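Local coordinates for protein hydrolase (Thermus thermophilus, PDB 1UFO) that probably catalyses hydrolysis of a substrate not yet identified, as a member of the alpha/beta hydrolase fold enzymes, at residues Ala25-Leu30 with Phe108-Ser113; Pro45-Arg50 with Leu222-Gly227; Gly115-His120 with Gly139-Leu144; Leu133-Ser138 with Leu176-Ser181. One frame throughout, in Å; residues are numbered along the deposited sequence.

Interaction 1: Ala25-Leu30 with Phe108-Ser113; sequences ALLLAL and FLAGGS
Leu27 and Phe108 lead a parallel pairing of two central strands in the alpha/beta hydrolase sheet, joined by five backbone hydrogen bonds from Leu26 O to Gly112 N. Packing is tight on the face that carries Leu27, Ala29, Phe108 and Ala110. Leu27 has CG anti to its backbone N (chi1 179°), beside the carbonyl carbon, and from there the branch CD1 leans over the neighbouring strand. Leu27 CD1 comes 3.6 Å from Phe108 CB. The same methyl, Leu27 CD1, lies 3.9 Å from Ala110 CB. A small alanine suits position 110 because the leucine methyls lie across it, while Leu231 of helix 221-236 touches both Leu27 and Phe108.

The other face is knit more loosely across this pair. Leu28 and Leu109 run side by side, pointing the same way, with Leu28 CB 4.0 Å from Leu109 CD2, and Gly111 brings no side chain to meet Leu30. Leu28 and Leu30 pack on helix 77-103. Towards solvent the contact fades at Ser113, partly exposed and beyond the strand; it is the presumed nucleophile on its elbow, its OG hydrogen-bonded to His217. At the far end Ala25 CB rests 3.9 Å from Phe108 CE1, near the plane of the ring, and Leu26 O lies in that plane at the ring edge, 3.6 Å from Phe108 CD1.

Interaction 2: Pro45-Arg50 with Leu222-Gly227; sequences PGYAER and LMARVG
Tyr47 holds CG anti to its own carbonyl carbon (chi1 -80°), which starts its ring on the way to Ala224 in helix 221-236. The phenol group completes the reach: Tyr47 OH donates a short 2.6 Å hydrogen bond to Ala224 O, in the carbonyl plane and on a lone pair, with a C=O...donor angle of 127°. Tyr47 CE2 stands 4.0 Å from Ala224 CB, and Pro45 CD touches the same methyl at 4.1 Å. Glycine suits position 227, since a CB there would collide with the tyrosine hydroxyl. Deeper in, the ring also meets Leu133 and Phe135 of the central sheet. A phenylalanine in place of Tyr47 would probably keep the ring packing but leave Ala224 O without its hydroxyl mate.

Arg50, its chain bent at chi2 and chi3, brings its guanidinium close to that of Arg225, the two planes 79° apart. Arg50 NH2 and Arg225 NE are only 3.7 Å apart, a pair of like charges. Water 1 sits in the plane of both groups, at their edges, accepting from Arg50 NH2 at 2.8 Å and from Arg225 NE at 2.6 Å. The charges have carboxylate partners as well: Glu232 for Arg50, and Glu236 of the second subunit for Arg225. Arg50 also packs on Arg50 of that subunit. The contact thus fastens the C-terminal helix of an alpha/beta hydrolase to the loop before strand 52-56, where the second subunit packs against it.

Interaction 3: Gly115-His120 with Gly139-Leu144; sequences GAFVAH and GFPMKL
The imidazole of His120 and the backbone of Gly139 meet face-on: Gly139 CA sits over the centre of one ring face, 3.6 Å from the centroid and 10° off the ring normal, a CH-pi contact. The His120 ring also meets that of His177, the planes at about 30°. The Phe117 ring has Phe140 N in its plane, at the edge. Phe117 CE1 does most of the touching, 3.5 Å from Pro141 N. Pro141 CD lies 3.9 Å from the same Phe117 CE1. Phe117 reaches the loop because CG is anti to its backbone N (chi1 -179°), and its ring is met edge-to-face by Tyr82.

Both side chains project from helix 114-124, which in this alpha/beta hydrolase follows directly on the probable nucleophile elbow; the contact joins the loop after strand 132-135 to this helix. Glycine fits position 139, where a CB would run into His120 ND1. Flat and polar at once, His120 suits a buried spot: one face takes Gly139 while ND1 hydrogen-bonds Tyr170 OH and NE2 bonds His177. An alanine here would probably open a gap over Gly139 CA and leave the Tyr170 hydroxyl and the His177 ring without these mates. The loop's backbone is held as well: Gly139 N bonds Thr194 OG1, Pro141 O bonds Arg190 NH1, and Pro141 CB lies 4.2 Å from Phe117 CZ.

Interaction 4: Leu133-Ser138 with Leu176-Ser181; sequences LAFIGS and LHLHGS
His177 lies alongside Ala134, its CB 4.0 Å from Ala134 O. Beyond it the ring spreads under the alanine methyl: His177 CG and CD2 each lie 3.9 Å from Ala134 CB, which stands 3.4 Å above the ring plane, over its centre, a CH-pi contact that a residue as small as alanine allows at such close quarters. His177 CE1 comes 3.4 Å from Gly137 O. His177 ND1 and water 2 share a hydrogen bond of 2.8 Å, and His177 NE2 ends in its hydrogen bond to His120. Water 2 is gripped on several sides: His179 ND1 bonds it at 2.7 Å, Gly137 N donates to it, and it probably donates to Leu178 O.

On the opposite face of the sheet, Leu178 CD1 lies over the Phe135 ring, offset toward the rim and 3.8 Å from Phe135 CE2. Three backbone hydrogen bonds join the parallel strands, from Ala134 N to Leu176 O, Leu178 N to Ala134 O and Ile136 N to Leu178 O. These are neighbouring strands of the beta-alpha-beta unit built with helix 153-160, in the central sheet of the alpha/beta hydrolase fold, where Ile136 touches the probable nucleophile elbow.

Overall arrangement
Interactions 1 and 4 belong to one sheet, their strands 107-112 and 132-135 being neighbours in it, with centres about 13 Å apart; Leu109 O and Gly111 O probably accept bonds from Leu133 N and Phe135 N. Interaction 3 sits about 11 Å from interaction 4, centre to centre, on the helix that follows strand 107-112. Interaction 2 lies across the chain's centre from interaction 3, about 23 Å between centres, and its segments enclose both 3 and 4 along the chain. The segments of 1 and 2 alternate, as do those of 3 and 4. Interactions 1 and 4 build the central sheet beside the presumed active-site elbow; 3 and 2 join loops to helices 114-124 and 221-236, and 2 also reaches the second subunit.

Interaction 1: Ala25-Leu30 with Phe108-Ser113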
loop_
_atom_site.group_PDB
_atom_site.type_symbol
_atom_site.label_atom_id
_atom_site.label_comp_id
_atom_site.label_asym_id
_atom_site.label_seq_id
_atom_site.Cartn_x
_atom_site.Cartn_y
_atom_site.Cartn_z
ATOM N N ALA A 25 -8.883 11.947 15.082
ATOM C CA ALA A 25 -8.737 10.511 15.478
ATOM C C ALA A 25 -7.551 10.347 16.390
ATOM O O ALA A 25 -6.679 11.243 16.454
ATOM C CB ALA A 25 -8.467 9.658 14.201
ATOM N N LEU A 26 -7.454 9.199 17.095
ATOM C CA LEU A 26 -6.284 8.929 17.959
ATOM C C LEU A 26 -5.459 7.843 17.289
ATOM O O LEU A 26 -6.021 6.949 16.698
ATOM C CB LEU A 26 -6.765 8.323 19.329
ATOM C CG LEU A 26 -7.479 9.299 20.253
ATOM C CD1 LEU A 26 -8.454 8.511 21.201
ATOM C CD2 LEU A 26 -6.378 10.069 21.009
ATOM N N LEU A 27 -4.145 7.920 17.420
ATOM C CA LEU A 27 -3.293 6.811 16.951
ATOM C C LEU A 27 -2.368 6.511 18.119
ATOM O O LEU A 27 -1.533 7.331 18.495
ATOM C CB LEU A 27 -2.458 7.195 15.717
ATOM C CG LEU A 27 -1.532 6.112 15.186
ATOM C CD1 LEU A 27 -2.372 4.842 14.828
ATOM C CD2 LEU A 27 -0.732 6.558 13.998
ATOM N N LEU A 28 -2.520 5.325 18.714
ATOM C CA LEU A 28 -1.592 4.868 19.763
ATOM C C LEU A 28 -0.509 4.101 19.042
ATOM O O LEU A 28 -0.814 3.108 18.357
ATOM C CB LEU A 28 -2.319 3.943 20.825
ATOM C CG LEU A 28 -1.358 3.298 21.850
ATOM C CD1 LEU A 28 -0.572 4.344 22.652
ATOM C CD2 LEU A 28 -2.233 2.409 22.857
ATOM N N ALA A 29 0.727 4.530 19.217
ATOM C CA ALA A 29 1.903 3.906 18.513
ATOM C C ALA A 29 2.774 3.190 19.501
ATOM O O ALA A 29 3.103 3.742 20.544
ATOM C CB ALA A 29 2.705 4.992 17.760
ATOM N N LEU A 30 3.176 1.969 19.145
ATOM C CA LEU A 30 3.934 1.033 19.974
ATOM C C LEU A 30 5.240 0.747 19.287
ATOM O O LEU A 30 5.293 0.199 18.186
ATOM C CB LEU A 30 3.185 -0.296 20.162
ATOM C CG LEU A 30 1.744 -0.048 20.658
ATOM C CD1 LEU A 30 1.036 -1.448 20.779
ATOM C CD2 LEU A 30 1.680 0.659 22.068
ATOM N N PHE A 108 -7.030 4.241 16.539
ATOM C CA PHE A 108 -6.278 3.318 15.680
ATOM C C PHE A 108 -5.014 2.936 16.387
ATOM O O PHE A 108 -4.556 3.646 17.295
ATOM C CB PHE A 108 -5.883 4.016 14.386
ATOM C CG PHE A 108 -7.029 4.412 13.559
ATOM C CD1 PHE A 108 -7.647 5.650 13.711
ATOM C CD2 PHE A 108 -7.488 3.538 12.597
ATOM C CE1 PHE A 108 -8.750 6.012 12.877
ATOM C CE2 PHE A 108 -8.575 3.865 11.742
ATOM C CZ PHE A 108 -9.212 5.095 11.868
ATOM N N LEU A 109 -4.459 1.782 16.017
ATOM C CA LEU A 109 -3.152 1.387 16.596
ATOM C C LEU A 109 -2.073 1.326 15.488
ATOM O O LEU A 109 -2.392 0.967 14.331
ATOM C CB LEU A 109 -3.207 -0.018 17.159
ATOM C CG LEU A 109 -4.173 -0.343 18.240
ATOM C CD1 LEU A 109 -3.945 -1.903 18.591
ATOM C CD2 LEU A 109 -3.847 0.512 19.506
ATOM N N ALA A 110 -0.829 1.631 15.849
ATOM C CA ALA A 110 0.304 1.421 14.921
ATOM C C ALA A 110 1.355 0.754 15.765
ATOM O O ALA A 110 1.526 1.110 16.926
ATOM C CB ALA A 110 0.802 2.711 14.350
ATOM N N GLY A 111 2.010 -0.294 15.237
ATOM C CA GLY A 111 3.095 -0.888 16.006
ATOM C C GLY A 111 4.270 -1.100 15.055
ATOM O O GLY A 111 4.022 -1.418 13.883
ATOM N N GLY A 112 5.511 -0.951 15.539
ATOM C CA GLY A 112 6.692 -1.225 14.713
ATOM C C GLY A 112 7.486 -2.373 15.297
ATOM O O GLY A 112 7.810 -2.360 16.471
ATOM N N SER A 113 7.694 -3.427 14.498
ATOM C CA SER A 113 8.485 -4.607 14.917
ATOM C C SER A 113 7.815 -5.238 16.163
ATOM O O SER A 113 6.695 -5.755 16.075
ATOM C CB SER A 113 9.956 -4.142 15.101
ATOM O OG SER A 113 10.821 -5.251 15.177
#

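Interaction 2: Pro45-Arg50 with Leu222-Gly227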
loop_
_atom_site.group_PDB
_atom_site.type_symbol
_atom_site.label_atom_id
_atom_site.label_comp_id
_atom_site.label_asym_id
_atom_site.label_seq_id
_atom_site.Cartn_x
_atom_site.Cartn_y
_atom_site.Cartn_z
ATOM N N PRO A 45 5.899 10.898 10.255
ATOM C CA PRO A 45 5.775 12.293 9.802
ATOM C C PRO A 45 4.441 12.543 9.081
ATOM O O PRO A 45 3.924 11.689 8.361
ATOM C CB PRO A 45 6.999 12.450 8.880
ATOM C CG PRO A 45 7.089 11.101 8.206
ATOM C CD PRO A 45 6.906 10.171 9.447
ATOM N N GLY A 46 3.889 13.750 9.288
ATOM C CA GLY A 46 2.654 14.149 8.663
ATOM C C GLY A 46 1.331 13.676 9.266
ATOM O O GLY A 46 0.269 14.144 8.872
ATOM N N TYR A 47 1.405 12.762 10.216
ATOM C CA TYR A 47 0.202 12.191 10.771
ATOM C C TYR A 47 -0.519 13.223 11.662
ATOM O O TYR A 47 -1.709 13.409 11.473
ATOM C CB TYR A 47 0.529 10.939 11.592
ATOM C CG TYR A 47 0.752 9.660 10.805
ATOM C CD1 TYR A 47 0.045 8.542 11.157
ATOM C CD2 TYR A 47 1.691 9.578 9.788
ATOM C CE1 TYR A 47 0.234 7.274 10.485
ATOM C CE2 TYR A 47 1.935 8.348 9.122
ATOM C CZ TYR A 47 1.181 7.222 9.506
ATOM O OH TYR A 47 1.400 6.022 8.877
ATOM N N ALA A 48 0.243 13.886 12.523
ATOM C CA ALA A 48 -0.394 14.893 13.389
ATOM C C ALA A 48 -0.900 16.044 12.552
ATOM O O ALA A 48 -2.039 16.558 12.771
ATOM C CB ALA A 48 0.576 15.307 14.462
ATOM N N GLU A 49 -0.114 16.414 11.532
ATOM C CA GLU A 49 -0.552 17.520 10.654
ATOM C C GLU A 49 -1.839 17.254 9.896
ATOM O O GLU A 49 -2.558 18.181 9.449
ATOM C CB GLU A 49 0.607 17.844 9.682
ATOM C CG GLU A 49 1.829 18.309 10.347
ATOM C CD GLU A 49 2.719 17.232 10.964
ATOM O OE1 GLU A 49 2.401 16.033 10.911
ATOM O OE2 GLU A 49 3.759 17.599 11.524
ATOM N N ARG A 50 -2.206 15.978 9.731
ATOM C CA ARG A 50 -3.395 15.549 9.042
ATOM C C ARG A 50 -4.547 15.410 10.050
ATOM O O ARG A 50 -5.691 15.135 9.682
ATOM C CB ARG A 50 -3.062 14.212 8.379
ATOM C CG ARG A 50 -3.897 13.699 7.317
ATOM C CD ARG A 50 -3.696 14.544 6.048
ATOM N NE ARG A 50 -2.497 14.281 5.258
ATOM C CZ ARG A 50 -2.384 13.395 4.251
ATOM N NH1 ARG A 50 -3.396 12.602 3.875
ATOM N NH2 ARG A 50 -1.271 13.394 3.515
ATOM N N LEU A 222 8.047 6.246 2.956
ATOM C CA LEU A 222 6.981 5.782 2.029
ATOM C C LEU A 222 5.967 4.865 2.786
ATOM O O LEU A 222 4.758 4.982 2.600
ATOM C CB LEU A 222 7.565 5.014 0.833
ATOM C CG LEU A 222 6.495 4.507 -0.145
ATOM C CD1 LEU A 222 5.590 5.612 -0.739
ATOM C CD2 LEU A 222 7.200 3.763 -1.298
HETATM N N MSE A 223 6.461 3.961 3.634
HETATM C CA MSE A 223 5.555 3.153 4.453
HETATM C C MSE A 223 4.684 4.064 5.309
HETATM O O MSE A 223 3.506 3.836 5.431
HETATM C CB MSE A 223 6.392 2.236 5.365
HETATM C CG MSE A 223 7.003 0.991 4.688
HETATM SE SE MSE A 223 8.082 0.098 5.975
HETATM C CE MSE A 223 9.327 -0.776 4.708
ATOM N N ALA A 224 5.254 5.097 5.915
ATOM C CA ALA A 224 4.407 5.926 6.753
ATOM C C ALA A 224 3.315 6.571 5.973
ATOM O O ALA A 224 2.196 6.674 6.435
ATOM C CB ALA A 224 5.300 6.991 7.449
ATOM N N ARG A 225 3.645 7.084 4.771
ATOM C CA ARG A 225 2.671 7.756 3.934
ATOM C C ARG A 225 1.539 6.789 3.496
ATOM O O ARG A 225 0.356 7.151 3.539
ATOM C CB ARG A 225 3.407 8.365 2.716
ATOM C CG ARG A 225 2.452 9.167 1.733
ATOM C CD ARG A 225 1.923 10.362 2.494
ATOM N NE ARG A 225 1.351 11.528 1.756
ATOM C CZ ARG A 225 2.032 12.583 1.261
ATOM N NH1 ARG A 225 1.324 13.532 0.689
ATOM N NH2 ARG A 225 3.358 12.722 1.303
ATOM N N VAL A 226 1.894 5.533 3.182
ATOM C CA VAL A 226 0.848 4.577 2.798
ATOM C C VAL A 226 -0.042 4.218 4.014
ATOM O O VAL A 226 -1.252 4.051 3.919
ATOM C CB VAL A 226 1.496 3.313 2.189
ATOM C CG1 VAL A 226 0.473 2.225 2.016
ATOM C CG2 VAL A 226 2.087 3.703 0.840
ATOM N N GLY A 227 0.586 4.127 5.190
ATOM C CA GLY A 227 -0.169 3.786 6.378
ATOM C C GLY A 227 -1.166 4.913 6.712
ATOM O O GLY A 227 -2.258 4.596 7.184
HETATM O O HOH W 1 -1.225 11.591 1.313
#

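Interaction 3: Gly115-His120 with Gly139-Leu144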
loop_
_atom_site.group_PDB
_atom_site.type_symbol
_atom_site.label_atom_id
_atom_site.label_comp_id
_atom_site.label_asym_id
_atom_site.label_seq_id
_atom_site.Cartn_x
_atom_site.Cartn_y
_atom_site.Cartn_z
ATOM N N GLY A 115 6.392 -3.941 18.502
ATOM C CA GLY A 115 5.111 -3.239 18.697
ATOM C C GLY A 115 4.000 -3.748 17.744
ATOM O O GLY A 115 2.835 -3.730 18.119
ATOM N N ALA A 116 4.400 -4.247 16.556
ATOM C CA ALA A 116 3.421 -4.803 15.617
ATOM C C ALA A 116 2.918 -6.129 16.199
ATOM O O ALA A 116 1.710 -6.471 16.097
ATOM C CB ALA A 116 4.085 -5.034 14.258
ATOM N N PHE A 117 3.831 -6.891 16.840
ATOM C CA PHE A 117 3.404 -8.151 17.443
ATOM C C PHE A 117 2.458 -7.864 18.610
ATOM O O PHE A 117 1.492 -8.593 18.809
ATOM C CB PHE A 117 4.658 -8.928 17.952
ATOM C CG PHE A 117 4.294 -10.245 18.564
ATOM C CD1 PHE A 117 3.922 -11.322 17.748
ATOM C CD2 PHE A 117 4.327 -10.413 19.963
ATOM C CE1 PHE A 117 3.578 -12.548 18.300
ATOM C CE2 PHE A 117 4.015 -11.648 20.528
ATOM C CZ PHE A 117 3.628 -12.721 19.689
ATOM N N VAL A 118 2.761 -6.803 19.383
ATOM C CA VAL A 118 1.873 -6.422 20.487
ATOM C C VAL A 118 0.497 -6.061 19.931
ATOM O O VAL A 118 -0.504 -6.379 20.548
ATOM C CB VAL A 118 2.486 -5.248 21.270
ATOM C CG1 VAL A 118 1.450 -4.721 22.388
ATOM C CG2 VAL A 118 3.728 -5.764 21.969
ATOM N N ALA A 119 0.439 -5.328 18.810
ATOM C CA ALA A 119 -0.866 -5.012 18.183
ATOM C C ALA A 119 -1.624 -6.332 17.912
ATOM O O ALA A 119 -2.861 -6.409 18.130
ATOM C CB ALA A 119 -0.610 -4.190 16.869
ATOM N N HIS A 120 -0.921 -7.344 17.405
ATOM C CA HIS A 120 -1.548 -8.649 17.183
ATOM C C HIS A 120 -2.057 -9.280 18.490
ATOM O O HIS A 120 -3.190 -9.789 18.522
ATOM C CB HIS A 120 -0.544 -9.547 16.475
ATOM C CG HIS A 120 -0.580 -9.384 14.996
ATOM N ND1 HIS A 120 -1.507 -10.019 14.189
ATOM C CD2 HIS A 120 0.237 -8.677 14.154
ATOM C CE1 HIS A 120 -1.247 -9.721 12.925
ATOM N NE2 HIS A 120 -0.198 -8.907 12.870
ATOM N N GLY A 139 2.701 -11.464 13.171
ATOM C CA GLY A 139 1.751 -11.979 14.154
ATOM C C GLY A 139 2.202 -13.286 14.829
ATOM O O GLY A 139 1.447 -13.864 15.599
ATOM N N PHE A 140 3.392 -13.738 14.492
ATOM C CA PHE A 140 4.000 -14.871 15.104
ATOM C C PHE A 140 5.253 -14.405 15.784
ATOM O O PHE A 140 5.941 -13.504 15.306
ATOM C CB PHE A 140 4.433 -15.932 14.079
ATOM C CG PHE A 140 3.284 -16.663 13.441
ATOM C CD1 PHE A 140 2.573 -16.133 12.343
ATOM C CD2 PHE A 140 2.883 -17.877 13.971
ATOM C CE1 PHE A 140 1.460 -16.839 11.815
ATOM C CE2 PHE A 140 1.796 -18.575 13.453
ATOM C CZ PHE A 140 1.075 -18.078 12.389
ATOM N N PRO A 141 5.610 -15.055 16.920
ATOM C CA PRO A 141 6.842 -14.694 17.622
ATOM C C PRO A 141 8.014 -15.207 16.796
ATOM O O PRO A 141 7.838 -16.054 15.932
ATOM C CB PRO A 141 6.747 -15.407 18.963
ATOM C CG PRO A 141 5.970 -16.660 18.607
ATOM C CD PRO A 141 4.880 -16.140 17.603
HETATM N N MSE A 142 9.153 -14.581 17.000
HETATM C CA MSE A 142 10.317 -14.971 16.227
HETATM C C MSE A 142 10.652 -16.425 16.322
HETATM O O MSE A 142 10.372 -17.132 17.280
HETATM C CB MSE A 142 11.537 -14.139 16.660
HETATM C CG MSE A 142 12.053 -14.499 18.075
HETATM SE SE MSE A 142 13.573 -13.396 18.582
HETATM C CE MSE A 142 12.655 -12.045 19.467
ATOM N N LYS A 143 11.291 -16.902 15.272
ATOM C CA LYS A 143 11.755 -18.276 15.297
ATOM C C LYS A 143 12.690 -18.392 16.495
ATOM O O LYS A 143 13.562 -17.562 16.670
ATOM C CB LYS A 143 12.477 -18.525 13.971
ATOM C CG LYS A 143 11.705 -17.793 12.870
ATOM C CD LYS A 143 11.895 -18.317 11.445
ATOM C CE LYS A 143 11.733 -17.139 10.418
ATOM N NZ LYS A 143 12.810 -16.163 10.582
ATOM N N LEU A 144 12.547 -19.470 17.273
ATOM C CA LEU A 144 13.340 -19.659 18.483
ATOM C C LEU A 144 14.769 -20.061 18.178
ATOM O O LEU A 144 14.997 -21.159 17.698
ATOM C CB LEU A 144 12.675 -20.719 19.377
ATOM C CG LEU A 144 13.126 -20.575 20.820
ATOM C CD1 LEU A 144 12.504 -19.372 21.451
ATOM C CD2 LEU A 144 12.709 -21.858 21.618
#

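Interaction 4: Leu133-Ser138 with Leu176-Ser181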
loop_
_atom_site.group_PDB
_atom_site.type_symbol
_atom_site.label_atom_id
_atom_site.label_comp_id
_atom_site.label_asym_id
_atom_site.label_seq_id
_atom_site.Cartn_x
_atom_site.Cartn_y
_atom_site.Cartn_z
ATOM N N LEU A 133 -2.067 -0.485 11.993
ATOM C CA LEU A 133 -0.917 -0.516 11.067
ATOM C C LEU A 133 0.152 -1.362 11.761
ATOM O O LEU A 133 0.550 -1.106 12.888
ATOM C CB LEU A 133 -0.319 0.896 10.835
ATOM C CG LEU A 133 -1.352 1.919 10.336
ATOM C CD1 LEU A 133 -0.597 3.260 10.158
ATOM C CD2 LEU A 133 -1.890 1.519 8.941
ATOM N N ALA A 134 0.621 -2.419 11.076
ATOM C CA ALA A 134 1.662 -3.280 11.615
ATOM C C ALA A 134 2.866 -3.087 10.690
ATOM O O ALA A 134 2.938 -3.618 9.572
ATOM C CB ALA A 134 1.160 -4.777 11.581
ATOM N N PHE A 135 3.830 -2.284 11.196
ATOM C CA PHE A 135 5.003 -1.990 10.420
ATOM C C PHE A 135 6.134 -2.964 10.766
ATOM O O PHE A 135 6.331 -3.280 11.922
ATOM C CB PHE A 135 5.541 -0.617 10.781
ATOM C CG PHE A 135 4.681 0.519 10.365
ATOM C CD1 PHE A 135 3.762 1.099 11.267
ATOM C CD2 PHE A 135 4.829 1.109 9.079
ATOM C CE1 PHE A 135 3.028 2.224 10.910
ATOM C CE2 PHE A 135 4.103 2.226 8.721
ATOM C CZ PHE A 135 3.183 2.813 9.635
ATOM N N ILE A 136 6.816 -3.435 9.724
ATOM C CA ILE A 136 8.013 -4.294 9.847
ATOM C C ILE A 136 7.925 -5.379 10.926
ATOM O O ILE A 136 8.838 -5.598 11.712
ATOM C CB ILE A 136 9.317 -3.388 10.012
ATOM C CG1 ILE A 136 9.352 -2.657 11.381
ATOM C CG2 ILE A 136 9.355 -2.389 8.797
ATOM C CD1 ILE A 136 10.720 -1.788 11.442
ATOM N N GLY A 137 6.814 -6.095 10.886
ATOM C CA GLY A 137 6.554 -7.077 11.915
ATOM C C GLY A 137 5.765 -8.285 11.491
ATOM O O GLY A 137 5.592 -8.551 10.300
ATOM N N SER A 138 5.240 -8.973 12.504
ATOM C CA SER A 138 4.572 -10.247 12.290
ATOM C C SER A 138 3.673 -10.603 13.459
ATOM O O SER A 138 3.840 -10.048 14.579
ATOM C CB SER A 138 5.682 -11.295 12.142
ATOM O OG SER A 138 5.165 -12.630 12.169
ATOM N N LEU A 176 -3.319 -3.493 8.228
ATOM C CA LEU A 176 -2.366 -3.363 7.100
ATOM C C LEU A 176 -0.971 -3.693 7.574
ATOM O O LEU A 176 -0.528 -3.096 8.550
ATOM C CB LEU A 176 -2.345 -1.903 6.531
ATOM C CG LEU A 176 -1.205 -1.595 5.604
ATOM C CD1 LEU A 176 -1.404 -2.531 4.359
ATOM C CD2 LEU A 176 -1.278 -0.125 5.192
ATOM N N HIS A 177 -0.315 -4.661 6.934
ATOM C CA HIS A 177 1.081 -4.981 7.275
ATOM C C HIS A 177 1.933 -4.233 6.235
ATOM O O HIS A 177 1.671 -4.296 5.031
ATOM C CB HIS A 177 1.368 -6.487 7.200
ATOM C CG HIS A 177 1.404 -7.165 8.516
ATOM N ND1 HIS A 177 2.556 -7.217 9.288
ATOM C CD2 HIS A 177 0.430 -7.777 9.264
ATOM C CE1 HIS A 177 2.282 -7.841 10.436
ATOM N NE2 HIS A 177 0.997 -8.173 10.439
ATOM N N LEU A 178 2.934 -3.474 6.713
ATOM C CA LEU A 178 3.811 -2.721 5.810
ATOM C C LEU A 178 5.202 -3.321 6.047
ATOM O O LEU A 178 5.639 -3.468 7.205
ATOM C CB LEU A 178 3.836 -1.207 6.172
ATOM C CG LEU A 178 2.408 -0.643 6.105
ATOM C CD1 LEU A 178 1.756 -0.533 7.521
ATOM C CD2 LEU A 178 2.507 0.795 5.477
ATOM N N HIS A 179 5.904 -3.699 4.970
ATOM C CA HIS A 179 7.183 -4.399 5.149
ATOM C C HIS A 179 8.170 -4.077 4.043
ATOM O O HIS A 179 7.796 -3.584 2.990
ATOM C CB HIS A 179 6.900 -5.907 5.020
ATOM C CG HIS A 179 7.625 -6.772 5.997
ATOM N ND1 HIS A 179 7.128 -7.003 7.275
ATOM C CD2 HIS A 179 8.800 -7.465 5.917
ATOM C CE1 HIS A 179 7.964 -7.781 7.946
ATOM N NE2 HIS A 179 8.993 -8.084 7.141
ATOM N N GLY A 180 9.441 -4.359 4.346
ATOM C CA GLY A 180 10.499 -4.173 3.337
ATOM C C GLY A 180 10.883 -5.550 2.830
ATOM O O GLY A 180 11.056 -6.499 3.591
ATOM N N SER A 181 11.078 -5.686 1.523
ATOM C CA SER A 181 11.383 -7.028 1.003
ATOM C C SER A 181 12.691 -7.642 1.478
ATOM O O SER A 181 12.806 -8.901 1.453
ATOM C CB SER A 181 11.358 -7.001 -0.538
ATOM O OG SER A 181 12.465 -6.251 -1.049
HETATM O O HOH W 2 4.929 -5.961 8.532
#